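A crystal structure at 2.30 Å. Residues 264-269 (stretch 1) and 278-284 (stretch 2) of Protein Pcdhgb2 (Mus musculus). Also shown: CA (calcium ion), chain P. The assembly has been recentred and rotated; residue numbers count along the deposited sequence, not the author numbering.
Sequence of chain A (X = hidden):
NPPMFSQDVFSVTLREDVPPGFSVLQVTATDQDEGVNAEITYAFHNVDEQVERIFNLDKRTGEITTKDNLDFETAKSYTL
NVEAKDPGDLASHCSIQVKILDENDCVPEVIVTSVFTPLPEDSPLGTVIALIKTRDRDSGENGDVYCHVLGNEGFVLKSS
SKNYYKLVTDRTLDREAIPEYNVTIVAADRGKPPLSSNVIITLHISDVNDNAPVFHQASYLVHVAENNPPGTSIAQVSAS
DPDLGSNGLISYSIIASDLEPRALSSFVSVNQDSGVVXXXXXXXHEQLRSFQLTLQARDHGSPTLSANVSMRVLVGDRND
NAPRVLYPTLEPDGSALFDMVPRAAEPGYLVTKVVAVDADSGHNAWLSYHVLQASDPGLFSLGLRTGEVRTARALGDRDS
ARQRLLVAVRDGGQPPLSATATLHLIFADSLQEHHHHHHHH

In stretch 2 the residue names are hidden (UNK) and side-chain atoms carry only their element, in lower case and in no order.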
# COMPACT_ATOMS: atom_id res chain seq x y z
N LEU A 264 26.00 -23.09 9.46
CA LEU A 264 24.88 -22.58 8.66
C LEU A 264 25.38 -21.70 7.52
O LEU A 264 24.94 -21.85 6.37
CB LEU A 264 23.92 -21.80 9.56
CG LEU A 264 22.61 -21.24 8.99
CD1 LEU A 264 22.78 -19.82 8.47
CD2 LEU A 264 22.04 -22.15 7.90
N SER A 265 26.30 -20.78 7.81
CA SER A 265 26.84 -19.92 6.77
C SER A 265 27.52 -20.72 5.67
O SER A 265 27.58 -20.27 4.52
CB SER A 265 27.82 -18.91 7.38
OG SER A 265 28.37 -18.06 6.39
N SER A 266 28.02 -21.91 5.99
CA SER A 266 28.69 -22.75 5.01
C SER A 266 27.72 -23.42 4.04
O SER A 266 28.17 -24.00 3.05
CB SER A 266 29.53 -23.81 5.72
OG SER A 266 30.19 -24.64 4.78
N PHE A 267 26.41 -23.36 4.30
CA PHE A 267 25.42 -23.98 3.44
C PHE A 267 24.66 -22.96 2.59
O PHE A 267 24.66 -23.05 1.36
CB PHE A 267 24.43 -24.80 4.27
CG PHE A 267 24.93 -26.17 4.64
CD1 PHE A 267 24.40 -27.30 4.05
CD2 PHE A 267 25.94 -26.32 5.57
CE1 PHE A 267 24.86 -28.56 4.39
CE2 PHE A 267 26.40 -27.57 5.91
CZ PHE A 267 25.86 -28.69 5.32
N VAL A 268 24.01 -22.00 3.23
CA VAL A 268 23.13 -21.06 2.54
C VAL A 268 23.29 -19.67 3.14
O VAL A 268 23.65 -19.51 4.31
CB VAL A 268 21.66 -21.50 2.60
CG1 VAL A 268 21.43 -22.75 1.76
CG2 VAL A 268 21.24 -21.74 4.04
N SER A 269 23.03 -18.66 2.31
CA SER A 269 22.94 -17.28 2.73
C SER A 269 21.83 -16.62 1.93
O SER A 269 21.34 -17.17 0.95
CB SER A 269 24.26 -16.53 2.54
OG SER A 269 24.54 -16.38 1.15
N UNK A 278 21.36 -18.06 -1.76
CA UNK A 278 22.47 -18.74 -2.42
C UNK A 278 22.84 -20.01 -1.68
O UNK A 278 22.84 -20.04 -0.44
c UNK A 278 23.73 -15.45 -5.42
c UNK A 278 23.00 -15.46 -2.75
c UNK A 278 23.71 -17.85 -2.50
c UNK A 278 22.84 -14.31 -3.51
c UNK A 278 23.89 -16.60 -4.66
c UNK A 278 23.53 -16.61 -3.32
c UNK A 278 23.20 -14.31 -4.85
N UNK A 279 23.18 -21.05 -2.44
CA UNK A 279 23.84 -22.22 -1.88
C UNK A 279 25.33 -21.92 -1.77
O UNK A 279 25.98 -21.60 -2.77
c UNK A 279 23.60 -23.45 -2.75
N UNK A 280 25.87 -22.00 -0.55
CA UNK A 280 27.26 -21.64 -0.30
C UNK A 280 28.23 -22.79 -0.54
O UNK A 280 29.44 -22.58 -0.45
o UNK A 280 27.34 -17.85 1.95
c UNK A 280 27.41 -21.13 1.14
n UNK A 280 26.89 -18.35 -0.20
c UNK A 280 26.44 -20.02 1.51
c UNK A 280 26.93 -18.64 1.10
N UNK A 281 27.73 -23.99 -0.83
CA UNK A 281 28.59 -25.15 -1.05
C UNK A 281 27.90 -26.09 -2.03
O UNK A 281 26.70 -25.99 -2.27
n UNK A 281 28.90 -27.21 2.91
c UNK A 281 27.66 -26.53 0.88
n UNK A 281 30.00 -27.47 4.91
c UNK A 281 29.22 -27.96 3.96
c UNK A 281 28.04 -27.67 1.82
n UNK A 281 28.74 -29.19 4.07
c UNK A 281 28.89 -25.88 0.25
N UNK A 282 28.69 -27.01 -2.57
CA UNK A 282 28.14 -28.08 -3.40
C UNK A 282 27.43 -29.09 -2.52
O UNK A 282 28.05 -29.72 -1.66
c UNK A 282 29.26 -28.75 -4.20
N UNK A 283 26.12 -29.23 -2.71
CA UNK A 283 25.36 -30.20 -1.93
C UNK A 283 25.64 -31.62 -2.42
O UNK A 283 25.88 -31.86 -3.60
c UNK A 283 22.09 -26.59 -1.41
c UNK A 283 23.49 -28.55 -1.42
c UNK A 283 24.17 -28.04 -0.33
c UNK A 283 23.82 -26.81 0.22
c UNK A 283 23.87 -29.89 -2.00
c UNK A 283 22.45 -27.82 -1.95
c UNK A 283 22.78 -26.08 -0.33
N UNK A 284 25.60 -32.57 -1.48
CA UNK A 284 25.82 -33.98 -1.76
C UNK A 284 24.62 -34.75 -1.23
O UNK A 284 24.46 -34.91 -0.01
c UNK A 284 27.39 -35.95 -1.31
c UNK A 284 27.13 -34.46 -1.11
o UNK A 284 28.26 -36.49 -0.60
o UNK A 284 26.75 -36.58 -2.18
CA CA P . 26.75 -37.25 -4.44
O HOH W 1 28.59 -39.06 -4.17
O HOH W 2 28.28 -35.40 -4.37

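Position 278 carries seven side-chain carbons, one leading into a six-membered ring, with no heteroatom; the first carbon lies near the hydroxyl of Ser269. A ring with a terminal oxygen would be tyrosine; without it the residue is phenylalanine, Phe278. It lies in a strand and pairs with Ser269 in antiparallel register. The two backbones exchange hydrogen bonds, Phe278 N to Ser269 O at 2.9 Å and Ser269 N to Phe278 O at 3.1 Å. Both side chains project from the same face of the sheet, where Ser269 OG approaches Phe278 CB at 4.0 Å, and the hydroxyl lies obliquely to the ring.

At position 279 a single carbon follows CA, and it stands on the same face of the sheet as the side chain of Val268. One carbon identifies alanine, Ala279. It faces Val268 in a non-hydrogen-bonded pair, with Ala279 CA and Val268 CA 4.6 Å apart, on the face other than that of Phe278 and Ser269. Ala279 is buried, and its apolar methyl suits a place with no polar side-chain contact to stretch 1. Its CA also makes a CA-H...O contact, Ala279 CA to Phe267 O, at 3.4 Å.

Position 280 has three carbons, the third bearing one oxygen and one nitrogen; the chain points toward stretch 1 and its carbons pack against the backbone of Ser265 and Val268. This is a carboxamide one carbon longer than asparagine's, hence Gln280. Its backbone supplies a very short hydrogen bond, Gln280 N to Phe267 O at 2.5 Å, continuing the pairing just beyond the strand. In the side chain, Gln280 CG is 3.2 Å from Ser265 O and 3.6 Å from Val268 C. A flexible chain with a polar end fits this partly exposed place.

At position 281 three carbons lead to a nitrogen and then to a carbon holding two more nitrogens; nitrogens reach Ser266, and the group covers the Phe267 ring. That planar guanidinium belongs to arginine, Arg281. Its shortest hydrogen bond here runs from Arg281 NH1 to Ser266 OG, at 2.8 Å; a weak one joins Arg281 NE to Ser266 O at 3.3 Å. The group lies flat on the Phe267 ring, while Arg281 CD sits over the ring face, 4.1 Å from the centroid. Arginine can hydrogen-bond at its edge and stack through its face at once.

Position 282 shows one carbon, touching nothing on stretch 1: again alanine. Ala282 is exposed, so its small side chain makes no demand on the contact.

Position 283 repeats the one-carbon stem and six-carbon ring, which meets Phe267 and, at its edge, Val268: Phe283. It is buried, with Phe283 CE2 3.9 Å from Phe267 CD1 and Phe283 CZ 4.2 Å from Val268 CG1. A wholly apolar ring suits these neighbours.

Position 284 has two carbons, the second carrying two oxygens, a short carboxylate out of reach of stretch 1: Asp284. It binds calcium instead, with Asp284 OD1 2.4 Å from the ion.

The contact thus changes character along its length. Backbone pairing fixes the register from Phe278 to Gln280, whose side chain packs on the backbone of stretch 1; beyond it the contacts come from side chains of stretch 2. Arg281 combines hydrogen bonding to Ser266 with stacking on Phe267, and Phe283 adds apolar packing against Phe267 and Val268.

Stretch 2, residues 278-284: FAQRAFD
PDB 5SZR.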